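Local coordinates for putative sodium:solute symporter (Proteus mirabilis, PDB 5NV9), which couples the inward sodium gradient to the uptake of the sialic acid N-acetylneuraminic acid across the bacterial inner membrane, at residues 35-38 against 43-46; 68-71 against 77-80; 111-116 against 360-365; 117-122 against 435-440; 251-256 against 420-425. All coordinates share one frame; numbering follows the deposited sequence.

Contact 1 of 5, residues 35-38 against 43-46; sequences ADDY and GRVP
The guanidinium of Arg-44 presents its edge to Asp-37: OD1 of the aspartate lies close to the guanidinium plane, 3.1 Å from Arg-44 NH2. The carboxylate is tilted, its plane turned 40° from that of the guanidinium, and NH2 arrives from above it, 36° out of plane. The hydrogen bond is nearly straight all the same, with an N-H...O angle of 172°. NH1 of Arg-44 stays farther off, 3.7 Å from OD1 of Asp-37, which leaves a salt bridge made through one hydrogen bond, not a two-nitrogen grip. The arginine reaches across because its chain bends at chi3, folding the flat end toward the short helix 35-40.

The other oxygen of Asp-37, OD2, accepts from the backbone N atoms of Lys-33 and Thr-34 just before that helix, which is consistent with the tilt of the carboxylate. NH2 of Arg-44 also makes a salt bridge to Glu-176 on helix 155-203. The contact lies on the cytoplasmic side, where residues 43-46 lead from the short helix into the transmembrane helix 47-58, away from the sodium and sialic acid sites. With two carboxylates sharing one NH2, the positive charge of Arg-44 would probably stabilise both in their ionised form, so that Asp-37, Arg-44 and Glu-176 make a small charge network between the cytoplasmic loop and helix 155-203.

Contact 2 of 5, residues 68-71 against 77-80; sequences PAKA and TFII
Lys-70 leaves helix 61-73 with CG anti to the backbone N (chi1 -179°), and then bends at each of its next three torsions, so that CD, CE and NZ curl over the ring of Phe-78 instead of running straight past it. On the other side of the contact, chi1 of Phe-78 carries its ring out toward the lysine.

The closest touch is made by the aliphatic part of the lysine. CD stands above one face of the ring in a CH-pi contact, 3.7 Å from the centroid and only 10° off the normal, and its nearest ring atom is CD2 of Phe-78, also at 3.7 Å. From there the chain moves on across the face toward the far end of the ring: CE of Lys-70 is 3.9 Å from CZ of Phe-78. NZ ends 4.3 Å from the ring centroid, 29° off the normal, an off-centre cation-pi interaction.

In this LeuT-fold transporter, caught outward-open, the pair spans the periplasmic turn that joins helix 61-73 to helix 80-87, and five residues lie between the two segments. The substrate is close by: the side chain of Phe-78 comes within about 5 Å of the bound N-acetylneuraminic acid, whose pocket includes Thr-63 and Gln-82. Phe-78 also meets Phe-243, another pocket residue, edge-to-face, and packs on Leu-239 of helix 236-253 and Phe-289 of helix 267-301. Backbone O of Lys-70 accepts from the hydroxyl of Ser-74, just past its own helix.

Contact 3 of 5, residues 111-116 against 360-365; sequences YLEARF and YTRLSK. With PO4 (phosphate ion), chain F.
Glu-113 and Arg-362 form a side-on, two-nitrogen salt bridge on the cytoplasmic side of this LeuT-fold transporter, joining the short helix 110-115 to the turn at the cytoplasmic end of helix 328-361. NE of Arg-362 gives to OE1 of Glu-113 at 2.8 Å, and NH2 gives to OE2 at 2.9 Å. Both oxygens use their syn lone pairs, and the two flat groups are nearly coplanar, 29° apart. A third bond, from NE to OE2, is weak. The extended glutamate meets an arginine bent at chi2 (61°), which turns the NE edge of the guanidinium to the carboxylate. OE1 is shared with NH1 of Arg-121, so two arginines hold this carboxylate and would probably favour its ionised form.

Hydrogen bonds within the chain come next. Thr-361 to Ser-364 make a type I turn whose own backbone bond is weak, and OG of Ser-364 reaches back to O of Tyr-360 at 2.6 Å, meeting it nearly in line with the carbonyl.

An anion is bound too, a phosphate probably brought in by the crystallisation liquor: backbone N of Lys-365 donates to its O3 at 2.8 Å.

Contact 4 of 5, residues 117-122 against 435-440; sequences DVRSRL and SAVVGI
Over one face of the Arg-119 guanidinium sits a single methyl group, CG2 of Val-437, 3.6 Å from CZ and centred above the plane. Two torsions explain the match. Arg-119 is bent at chi3 (-67°), which swings its flat end round toward helix 433-452. In Val-437, chi1 of 170° puts CG1 anti to the backbone N and leaves CG2 as the branch that meets the arginine.

The guanidinium is held from its edge by its own helix start. NE and NH2 of Arg-119 both donate to OD2 of Asp-117, NH2 at 2.8 Å, and both approach from the syn side. Asp-117 is also the N-cap: its OD1 accepts from backbone N of Arg-119 at 3.0 Å, from well above the carboxylate plane. One aspartate thus caps the helix and fixes the rotation of the arginine, whose face is then set to receive the valine.

Ser-120 makes the inner part of the contact. Its OG lies 3.7 Å from CB of Ala-436 and 4.0 Å from CD1 of Ile-440, plain van der Waals distances. Leu-421 of helix 415-427 packs against all three of these residues.

The short segments 118-122 and 435-440 cross at 36° with axes 9.9 Å apart. This is helix-helix packing between two transmembrane helices near their cytoplasmic ends, with a capped helix start lending its arginine to the interface.

Contact 5 of 5, residues 251-256 against 420-425; sequences FTASQD and GLFMLG
The ring of Phe-422 packs against the backbone near the cytoplasmic end of helix 236-253, and it carries nearly all of the contact. On that first segment, at the break before helix 255-258, OG of Ser-254 bonds to OD1 of Asp-256 at 2.6 Å. Taking residues 420-425 in order, Gly-420 opens the segment, and its O accepts the helical bond from N of Leu-424 at 2.8 Å. Leu-421 faces elsewhere.

Phe-422 comes next. With chi1 at -72°, CG is anti to the carbonyl carbon and the ring extends toward residues 252 and 253. Two groups sit over one face, both displaced toward the rim. CA of Ala-253 makes a CH-pi contact 4.2 Å from the ring centroid, 25° off the normal, while CB of the same alanine lies 3.6 Å from CD1 of Phe-422. Over the same face, nearer the CD2 edge, O of Thr-252 stands 3.8 Å from CD2 of Phe-422. That carbonyl is buried here and has no hydrogen-bonding partner in the model, in keeping with the wider pi-type turn at 251-253 that disturbs the regular bonding. The hydroxyl of Thr-252 is satisfied instead by O of Ile-248.

Met-423, a selenomethionine in these crystals, turns to Tyr-96 of helix 89-102. Gly-425 closes the segment, its N bonded to O of Leu-421.

This is packing at a helix break inside the LeuT fold, with the side chain of Ala-253 about 14 Å from the bound sialic acid. Helix 415-427 lies against the break between helices 236-253 and 255-258, with Phe-100 of helix 89-102 also on Phe-422.

How the contacts relate
From the N terminus, contact 1 closes a short cytoplasmic loop before helix 47-58, and contact 2 closes the periplasmic turn before helix 80-87, on the opposite side of the chain's centre; their centres are 36 Å apart. The other three are long-range and touch one another. Contacts 3 and 4 cross along the chain, as do 3 and 5, while contact 5 lies wholly within the span of contact 4. A salt bridge joins contacts 3 and 4, Arg-115 of contact 3 reaches Gly-425 of contact 5, and Leu-421 of contact 5 packs on contact 4. Together they tie helices 110-115, 118-151, 236-253, 415-427 and 433-452 to the cytoplasmic end of helix 328-361.

Contact 1 of 5, residues 35-38 against 43-46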
# COMPACT_ATOMS: atom_id res chain seq x y z
N ALA A 35 18.60 14.65 -7.22
CA ALA A 35 17.34 13.98 -7.33
C ALA A 35 17.54 12.46 -7.53
O ALA A 35 16.68 11.67 -7.17
CB ALA A 35 16.54 14.54 -8.49
N ASP A 36 18.62 12.10 -8.18
CA ASP A 36 18.93 10.70 -8.40
C ASP A 36 19.15 10.05 -7.05
O ASP A 36 18.62 8.97 -6.84
CB ASP A 36 20.19 10.51 -9.23
CG ASP A 36 20.48 9.03 -9.47
OD1 ASP A 36 19.77 8.38 -10.25
OD2 ASP A 36 21.38 8.48 -8.84
N ASP A 37 19.93 10.69 -6.17
CA ASP A 37 20.05 10.22 -4.80
C ASP A 37 18.69 10.10 -4.14
O ASP A 37 18.36 9.06 -3.63
CB ASP A 37 20.95 11.11 -3.95
CG ASP A 37 22.39 11.15 -4.48
OD1 ASP A 37 23.00 10.06 -4.80
OD2 ASP A 37 22.85 12.30 -4.63
N TYR A 38 17.90 11.16 -4.20
CA TYR A 38 16.71 11.26 -3.38
C TYR A 38 15.59 10.29 -3.80
O TYR A 38 14.82 9.86 -2.94
CB TYR A 38 16.23 12.69 -3.42
CG TYR A 38 15.41 13.16 -2.26
CD1 TYR A 38 16.03 13.56 -1.06
CD2 TYR A 38 14.04 13.27 -2.35
CE1 TYR A 38 15.28 14.03 0.00
CE2 TYR A 38 13.29 13.76 -1.30
CZ TYR A 38 13.92 14.11 -0.12
OH TYR A 38 13.16 14.62 0.91
N GLY A 43 21.51 3.76 -7.02
CA GLY A 43 21.83 2.32 -7.19
C GLY A 43 22.49 1.64 -6.00
O GLY A 43 23.04 0.57 -6.19
N ARG A 44 22.42 2.22 -4.78
CA ARG A 44 23.08 1.66 -3.56
C ARG A 44 22.22 0.67 -2.71
O ARG A 44 22.67 0.20 -1.66
CB ARG A 44 23.56 2.77 -2.63
CG ARG A 44 24.75 3.56 -3.14
CD ARG A 44 25.06 4.72 -2.21
NE ARG A 44 24.01 5.74 -2.20
CZ ARG A 44 23.94 6.77 -3.02
NH1 ARG A 44 24.87 6.98 -3.96
NH2 ARG A 44 22.92 7.63 -2.91
N VAL A 45 21.00 0.34 -3.11
CA VAL A 45 20.16 -0.50 -2.30
C VAL A 45 20.31 -1.95 -2.72
O VAL A 45 20.19 -2.29 -3.88
CB VAL A 45 18.73 -0.02 -2.40
CG1 VAL A 45 17.80 -0.88 -1.56
CG2 VAL A 45 18.72 1.44 -1.96
N PRO A 46 20.62 -2.84 -1.79
CA PRO A 46 20.51 -4.24 -2.27
C PRO A 46 19.11 -4.74 -2.42
O PRO A 46 18.15 -4.19 -1.80
CB PRO A 46 21.15 -5.06 -1.12
CG PRO A 46 21.08 -4.18 0.07
CD PRO A 46 21.05 -2.73 -0.40

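Contact 2 of 5, residues 68-71 against 77-80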
# COMPACT_ATOMS: atom_id res chain seq x y z
N PRO A 68 -7.28 -9.06 10.55
CA PRO A 68 -7.76 -9.74 11.77
C PRO A 68 -9.27 -9.52 12.06
O PRO A 68 -9.96 -10.48 12.45
CB PRO A 68 -6.89 -9.15 12.89
CG PRO A 68 -5.61 -8.78 12.17
CD PRO A 68 -6.06 -8.29 10.80
N ALA A 69 -9.77 -8.28 11.94
CA ALA A 69 -11.22 -8.05 12.15
C ALA A 69 -12.07 -8.86 11.16
O ALA A 69 -13.11 -9.38 11.52
CB ALA A 69 -11.53 -6.58 12.02
N LYS A 70 -11.56 -9.01 9.93
CA LYS A 70 -12.24 -9.72 8.89
C LYS A 70 -12.23 -11.24 9.18
O LYS A 70 -13.27 -11.89 9.05
CB LYS A 70 -11.58 -9.44 7.57
CG LYS A 70 -12.25 -10.13 6.39
CD LYS A 70 -12.16 -9.27 5.14
CE LYS A 70 -13.34 -8.31 5.03
NZ LYS A 70 -14.59 -9.07 4.73
N ALA A 71 -11.11 -11.81 9.64
CA ALA A 71 -11.12 -13.27 9.93
C ALA A 71 -12.01 -13.54 11.15
O ALA A 71 -12.66 -14.58 11.23
CB ALA A 71 -9.72 -13.77 10.19
N THR A 77 -11.28 -16.20 3.29
CA THR A 77 -11.28 -16.19 1.81
C THR A 77 -10.39 -15.11 1.15
O THR A 77 -9.83 -15.36 0.12
CB THR A 77 -12.68 -16.13 1.21
OG1 THR A 77 -13.41 -15.05 1.76
CG2 THR A 77 -13.39 -17.41 1.45
N PHE A 78 -10.30 -13.92 1.74
CA PHE A 78 -9.47 -12.86 1.23
C PHE A 78 -7.98 -13.17 1.08
O PHE A 78 -7.30 -12.54 0.30
CB PHE A 78 -9.60 -11.63 2.10
CG PHE A 78 -10.77 -10.74 1.75
CD1 PHE A 78 -12.06 -11.26 1.54
CD2 PHE A 78 -10.61 -9.35 1.77
CE1 PHE A 78 -13.14 -10.43 1.28
CE2 PHE A 78 -11.69 -8.51 1.47
CZ PHE A 78 -12.96 -9.05 1.24
N ILE A 79 -7.48 -14.16 1.82
CA ILE A 79 -6.09 -14.55 1.75
C ILE A 79 -5.75 -15.02 0.31
O ILE A 79 -4.59 -14.96 -0.09
CB ILE A 79 -5.67 -15.59 2.85
CG1 ILE A 79 -4.17 -15.44 3.19
CG2 ILE A 79 -6.03 -17.03 2.44
CD1 ILE A 79 -3.63 -16.45 4.16
N ILE A 80 -6.72 -15.44 -0.47
CA ILE A 80 -6.45 -15.76 -1.88
C ILE A 80 -5.77 -14.53 -2.53
O ILE A 80 -4.83 -14.66 -3.31
CB ILE A 80 -7.71 -16.27 -2.60
CG1 ILE A 80 -8.15 -17.62 -2.02
CG2 ILE A 80 -7.46 -16.53 -4.08
CD1 ILE A 80 -9.63 -17.91 -2.24

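Contact 3 of 5, residues 111-116 against 360-365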
# COMPACT_ATOMS: atom_id res chain seq x y z
N TYR A 111 7.09 5.84 -18.66
CA TYR A 111 6.85 4.78 -19.63
C TYR A 111 5.67 5.14 -20.59
O TYR A 111 5.76 4.90 -21.80
CB TYR A 111 6.60 3.42 -18.95
CG TYR A 111 6.02 2.41 -19.88
CD1 TYR A 111 6.84 1.74 -20.78
CD2 TYR A 111 4.61 2.18 -19.93
CE1 TYR A 111 6.30 0.85 -21.70
CE2 TYR A 111 4.07 1.32 -20.86
CZ TYR A 111 4.91 0.65 -21.74
OH TYR A 111 4.39 -0.26 -22.64
N LEU A 112 4.58 5.69 -20.02
CA LEU A 112 3.38 6.01 -20.77
C LEU A 112 3.60 7.10 -21.82
O LEU A 112 2.99 7.03 -22.89
CB LEU A 112 2.20 6.38 -19.87
CG LEU A 112 1.68 5.31 -18.87
CD1 LEU A 112 0.58 5.89 -17.99
CD2 LEU A 112 1.23 4.03 -19.55
N GLU A 113 4.47 8.07 -21.55
CA GLU A 113 4.83 9.03 -22.56
C GLU A 113 5.70 8.36 -23.60
O GLU A 113 5.45 8.54 -24.80
CB GLU A 113 5.50 10.28 -22.02
CG GLU A 113 6.00 11.19 -23.13
CD GLU A 113 6.10 12.66 -22.75
OE1 GLU A 113 6.17 13.02 -21.55
OE2 GLU A 113 6.07 13.47 -23.69
N ALA A 114 6.68 7.57 -23.20
CA ALA A 114 7.49 6.83 -24.18
C ALA A 114 6.69 5.89 -25.09
O ALA A 114 7.01 5.76 -26.25
CB ALA A 114 8.57 6.03 -23.47
N ARG A 115 5.65 5.23 -24.55
CA ARG A 115 4.86 4.25 -25.29
C ARG A 115 3.75 4.92 -26.08
O ARG A 115 3.42 4.47 -27.20
CB ARG A 115 4.23 3.26 -24.27
CG ARG A 115 3.28 2.24 -24.85
CD ARG A 115 4.00 1.37 -25.89
NE ARG A 115 3.09 0.41 -26.45
CZ ARG A 115 2.26 0.65 -27.45
NH1 ARG A 115 2.27 1.83 -28.03
NH2 ARG A 115 1.43 -0.29 -27.87
N PHE A 116 3.14 5.96 -25.47
CA PHE A 116 1.97 6.64 -25.96
C PHE A 116 2.26 8.13 -26.13
O PHE A 116 3.03 8.55 -27.05
CB PHE A 116 0.77 6.39 -25.01
CG PHE A 116 0.31 4.95 -24.99
CD1 PHE A 116 0.08 4.26 -26.17
CD2 PHE A 116 0.08 4.28 -23.77
CE1 PHE A 116 -0.35 2.93 -26.15
CE2 PHE A 116 -0.37 2.99 -23.75
CZ PHE A 116 -0.57 2.30 -24.94
N TYR A 360 7.15 18.99 -12.68
CA TYR A 360 8.17 20.01 -12.65
C TYR A 360 9.20 19.90 -13.77
O TYR A 360 9.52 20.86 -14.44
CB TYR A 360 8.87 19.96 -11.27
CG TYR A 360 9.97 20.97 -11.09
CD1 TYR A 360 9.71 22.33 -11.16
CD2 TYR A 360 11.29 20.55 -10.79
CE1 TYR A 360 10.75 23.27 -10.98
CE2 TYR A 360 12.33 21.47 -10.63
CZ TYR A 360 12.05 22.83 -10.70
OH TYR A 360 13.08 23.74 -10.54
N THR A 361 9.74 18.73 -14.00
CA THR A 361 10.73 18.58 -15.04
C THR A 361 10.02 18.58 -16.41
O THR A 361 10.38 19.33 -17.32
CB THR A 361 11.59 17.33 -14.78
OG1 THR A 361 12.23 17.44 -13.50
CG2 THR A 361 12.63 17.18 -15.83
N ARG A 362 8.94 17.83 -16.53
CA ARG A 362 8.41 17.61 -17.87
C ARG A 362 7.76 18.85 -18.45
O ARG A 362 7.76 19.07 -19.66
CB ARG A 362 7.41 16.46 -17.84
CG ARG A 362 6.66 16.27 -19.15
CD ARG A 362 7.63 15.95 -20.29
NE ARG A 362 6.90 15.70 -21.52
CZ ARG A 362 6.35 16.65 -22.28
NH1 ARG A 362 6.47 17.95 -21.98
NH2 ARG A 362 5.70 16.29 -23.38
N LEU A 363 7.15 19.63 -17.58
CA LEU A 363 6.43 20.79 -17.99
C LEU A 363 7.22 22.10 -17.93
O LEU A 363 6.68 23.12 -18.26
CB LEU A 363 5.11 20.88 -17.19
CG LEU A 363 4.24 19.65 -17.43
CD1 LEU A 363 3.00 19.62 -16.54
CD2 LEU A 363 3.82 19.61 -18.89
N SER A 364 8.48 22.09 -17.51
CA SER A 364 9.30 23.29 -17.52
C SER A 364 9.84 23.43 -18.92
O SER A 364 10.24 22.44 -19.54
CB SER A 364 10.49 23.19 -16.56
OG SER A 364 10.04 23.24 -15.22
N LYS A 365 9.90 24.66 -19.38
CA LYS A 365 10.40 24.94 -20.70
C LYS A 365 11.87 24.49 -20.80
O LYS A 365 12.24 23.71 -21.69
CB LYS A 365 10.23 26.42 -21.01
CG LYS A 365 10.55 26.74 -22.44
CD LYS A 365 9.82 27.98 -22.92
CE LYS A 365 10.43 28.43 -24.24
NZ LYS A 365 10.63 29.91 -24.22
P PO4 F . 8.70 27.39 -16.55
O1 PO4 F . 9.48 27.86 -15.36
O2 PO4 F . 7.65 26.47 -16.00
O3 PO4 F . 9.59 26.71 -17.56
O4 PO4 F . 7.96 28.52 -17.20

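Contact 4 of 5, residues 117-122 against 435-440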
# COMPACT_ATOMS: atom_id res chain seq x y z
N ASP A 117 1.71 8.96 -25.28
CA ASP A 117 2.18 10.37 -25.27
C ASP A 117 1.99 10.98 -23.87
O ASP A 117 1.67 10.25 -22.93
CB ASP A 117 1.50 11.17 -26.38
CG ASP A 117 0.03 11.35 -26.15
OD1 ASP A 117 -0.46 10.96 -25.08
OD2 ASP A 117 -0.65 11.89 -27.04
N VAL A 118 2.18 12.30 -23.76
CA VAL A 118 2.11 12.98 -22.51
C VAL A 118 0.72 12.96 -21.86
O VAL A 118 0.62 13.11 -20.65
CB VAL A 118 2.66 14.43 -22.66
CG1 VAL A 118 1.67 15.35 -23.36
CG2 VAL A 118 3.08 14.99 -21.33
N ARG A 119 -0.35 12.74 -22.62
CA ARG A 119 -1.69 12.77 -22.03
C ARG A 119 -1.91 11.55 -21.13
O ARG A 119 -2.58 11.62 -20.10
CB ARG A 119 -2.80 12.92 -23.13
CG ARG A 119 -2.75 14.21 -23.97
CD ARG A 119 -3.69 14.16 -25.18
NE ARG A 119 -3.23 13.15 -26.14
CZ ARG A 119 -3.87 12.73 -27.22
NH1 ARG A 119 -5.05 13.24 -27.54
NH2 ARG A 119 -3.33 11.81 -28.00
N SER A 120 -1.37 10.41 -21.53
CA SER A 120 -1.54 9.23 -20.76
C SER A 120 -0.64 9.34 -19.54
O SER A 120 -1.00 8.85 -18.48
CB SER A 120 -1.12 8.00 -21.56
OG SER A 120 -2.11 7.59 -22.49
N ARG A 121 0.56 9.89 -19.74
CA ARG A 121 1.49 10.02 -18.62
C ARG A 121 0.90 10.88 -17.53
O ARG A 121 0.86 10.47 -16.39
CB ARG A 121 2.83 10.55 -19.11
CG ARG A 121 3.71 11.18 -18.06
CD ARG A 121 5.04 11.47 -18.69
NE ARG A 121 6.00 11.89 -17.69
CZ ARG A 121 7.21 12.41 -17.96
NH1 ARG A 121 7.63 12.60 -19.18
NH2 ARG A 121 8.03 12.70 -16.97
N LEU A 122 0.38 12.07 -17.88
CA LEU A 122 -0.17 12.98 -16.92
C LEU A 122 -1.47 12.54 -16.27
O LEU A 122 -1.72 12.85 -15.04
CB LEU A 122 -0.38 14.34 -17.58
CG LEU A 122 0.89 15.14 -17.83
CD1 LEU A 122 0.58 16.35 -18.68
CD2 LEU A 122 1.49 15.59 -16.52
N SER A 435 -5.63 5.80 -29.30
CA SER A 435 -6.46 4.74 -28.83
C SER A 435 -6.38 4.57 -27.29
O SER A 435 -7.35 4.18 -26.63
CB SER A 435 -6.15 3.46 -29.60
OG SER A 435 -5.16 2.66 -28.99
N ALA A 436 -5.22 4.87 -26.72
CA ALA A 436 -5.09 4.94 -25.28
C ALA A 436 -6.03 6.05 -24.70
O ALA A 436 -6.76 5.78 -23.71
CB ALA A 436 -3.62 5.15 -24.86
N VAL A 437 -6.09 7.24 -25.32
CA VAL A 437 -6.98 8.31 -24.88
C VAL A 437 -8.46 7.90 -24.96
O VAL A 437 -9.18 8.12 -24.02
CB VAL A 437 -6.71 9.65 -25.59
CG1 VAL A 437 -7.81 10.65 -25.29
CG2 VAL A 437 -5.38 10.20 -25.10
N VAL A 438 -8.91 7.32 -26.09
CA VAL A 438 -10.28 6.76 -26.17
C VAL A 438 -10.54 5.77 -25.03
O VAL A 438 -11.57 5.83 -24.36
CB VAL A 438 -10.53 6.09 -27.54
CG1 VAL A 438 -11.89 5.40 -27.51
CG2 VAL A 438 -10.42 7.13 -28.62
N GLY A 439 -9.59 4.86 -24.81
CA GLY A 439 -9.56 4.01 -23.62
C GLY A 439 -9.74 4.69 -22.26
O GLY A 439 -10.57 4.28 -21.45
N ILE A 440 -9.01 5.76 -21.98
CA ILE A 440 -9.24 6.49 -20.74
C ILE A 440 -10.70 6.98 -20.63
O ILE A 440 -11.36 6.89 -19.59
CB ILE A 440 -8.25 7.66 -20.61
CG1 ILE A 440 -6.81 7.13 -20.44
CG2 ILE A 440 -8.60 8.56 -19.44
CD1 ILE A 440 -5.73 8.12 -20.84

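Contact 5 of 5, residues 251-256 against 420-425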
# COMPACT_ATOMS: atom_id res chain seq x y z
N PHE A 251 1.59 -3.63 -8.39
CA PHE A 251 2.91 -4.03 -8.83
C PHE A 251 3.38 -3.58 -10.19
O PHE A 251 4.58 -3.73 -10.46
CB PHE A 251 3.07 -5.56 -8.61
CG PHE A 251 3.02 -5.93 -7.16
CD1 PHE A 251 4.18 -5.89 -6.39
CD2 PHE A 251 1.81 -6.25 -6.54
CE1 PHE A 251 4.14 -6.19 -5.04
CE2 PHE A 251 1.76 -6.55 -5.18
CZ PHE A 251 2.94 -6.52 -4.44
N THR A 252 2.49 -3.00 -11.02
CA THR A 252 2.87 -2.49 -12.37
C THR A 252 2.61 -0.98 -12.59
O THR A 252 3.27 -0.34 -13.40
CB THR A 252 2.14 -3.25 -13.49
OG1 THR A 252 0.72 -3.07 -13.44
CG2 THR A 252 2.45 -4.73 -13.41
N ALA A 253 1.62 -0.43 -11.91
CA ALA A 253 1.11 0.90 -12.27
C ALA A 253 1.20 1.87 -11.12
O ALA A 253 0.78 2.98 -11.30
CB ALA A 253 -0.34 0.78 -12.76
N SER A 254 1.78 1.47 -9.98
CA SER A 254 1.77 2.27 -8.77
C SER A 254 3.21 2.64 -8.42
O SER A 254 4.03 1.76 -8.19
CB SER A 254 1.09 1.49 -7.66
OG SER A 254 0.82 2.33 -6.57
N GLN A 255 3.48 3.94 -8.40
CA GLN A 255 4.83 4.44 -8.22
C GLN A 255 5.50 4.01 -6.91
O GLN A 255 6.72 3.89 -6.88
CB GLN A 255 4.81 5.97 -8.34
CG GLN A 255 6.17 6.65 -8.04
CD GLN A 255 7.28 6.37 -9.05
OE1 GLN A 255 7.10 5.64 -10.05
NE2 GLN A 255 8.48 6.87 -8.74
N ASP A 256 4.73 3.84 -5.82
CA ASP A 256 5.35 3.47 -4.52
C ASP A 256 6.07 2.10 -4.57
O ASP A 256 7.11 1.93 -3.95
CB ASP A 256 4.36 3.57 -3.34
CG ASP A 256 3.13 2.69 -3.51
OD1 ASP A 256 2.66 2.38 -4.68
OD2 ASP A 256 2.60 2.32 -2.43
N GLY A 420 -4.93 -0.16 -16.66
CA GLY A 420 -5.23 -0.59 -18.04
C GLY A 420 -4.26 -0.02 -19.08
O GLY A 420 -3.91 -0.67 -20.08
N LEU A 421 -3.89 1.25 -18.89
CA LEU A 421 -2.95 1.91 -19.75
C LEU A 421 -1.65 1.15 -19.84
O LEU A 421 -1.13 1.06 -20.94
CB LEU A 421 -2.69 3.34 -19.33
CG LEU A 421 -3.81 4.36 -19.60
CD1 LEU A 421 -3.61 5.66 -18.81
CD2 LEU A 421 -3.90 4.69 -21.08
N PHE A 422 -1.11 0.66 -18.70
CA PHE A 422 0.08 -0.15 -18.70
C PHE A 422 -0.11 -1.49 -19.40
O PHE A 422 0.79 -1.94 -20.12
CB PHE A 422 0.72 -0.35 -17.25
CG PHE A 422 1.39 0.89 -16.69
CD1 PHE A 422 0.67 1.85 -16.05
CD2 PHE A 422 2.74 1.11 -16.87
CE1 PHE A 422 1.28 3.00 -15.56
CE2 PHE A 422 3.36 2.23 -16.38
CZ PHE A 422 2.62 3.19 -15.73
N MSE A 423 -1.22 -2.15 -19.14
CA MSE A 423 -1.50 -3.45 -19.78
C MSE A 423 -1.60 -3.30 -21.27
O MSE A 423 -1.02 -4.08 -22.04
CB MSE A 423 -2.83 -4.04 -19.28
CG MSE A 423 -2.80 -4.37 -17.80
SE MSE A 423 -4.48 -5.19 -17.18
CE MSE A 423 -4.26 -6.74 -18.34
N LEU A 424 -2.25 -2.24 -21.68
CA LEU A 424 -2.44 -1.92 -23.13
C LEU A 424 -1.11 -1.62 -23.82
O LEU A 424 -0.79 -2.20 -24.83
CB LEU A 424 -3.38 -0.72 -23.26
CG LEU A 424 -3.68 -0.26 -24.69
CD1 LEU A 424 -4.58 -1.27 -25.32
CD2 LEU A 424 -4.30 1.12 -24.74
N GLY A 425 -0.30 -0.75 -23.21
CA GLY A 425 1.01 -0.45 -23.78
C GLY A 425 1.91 -1.66 -23.85
O GLY A 425 2.65 -1.86 -24.82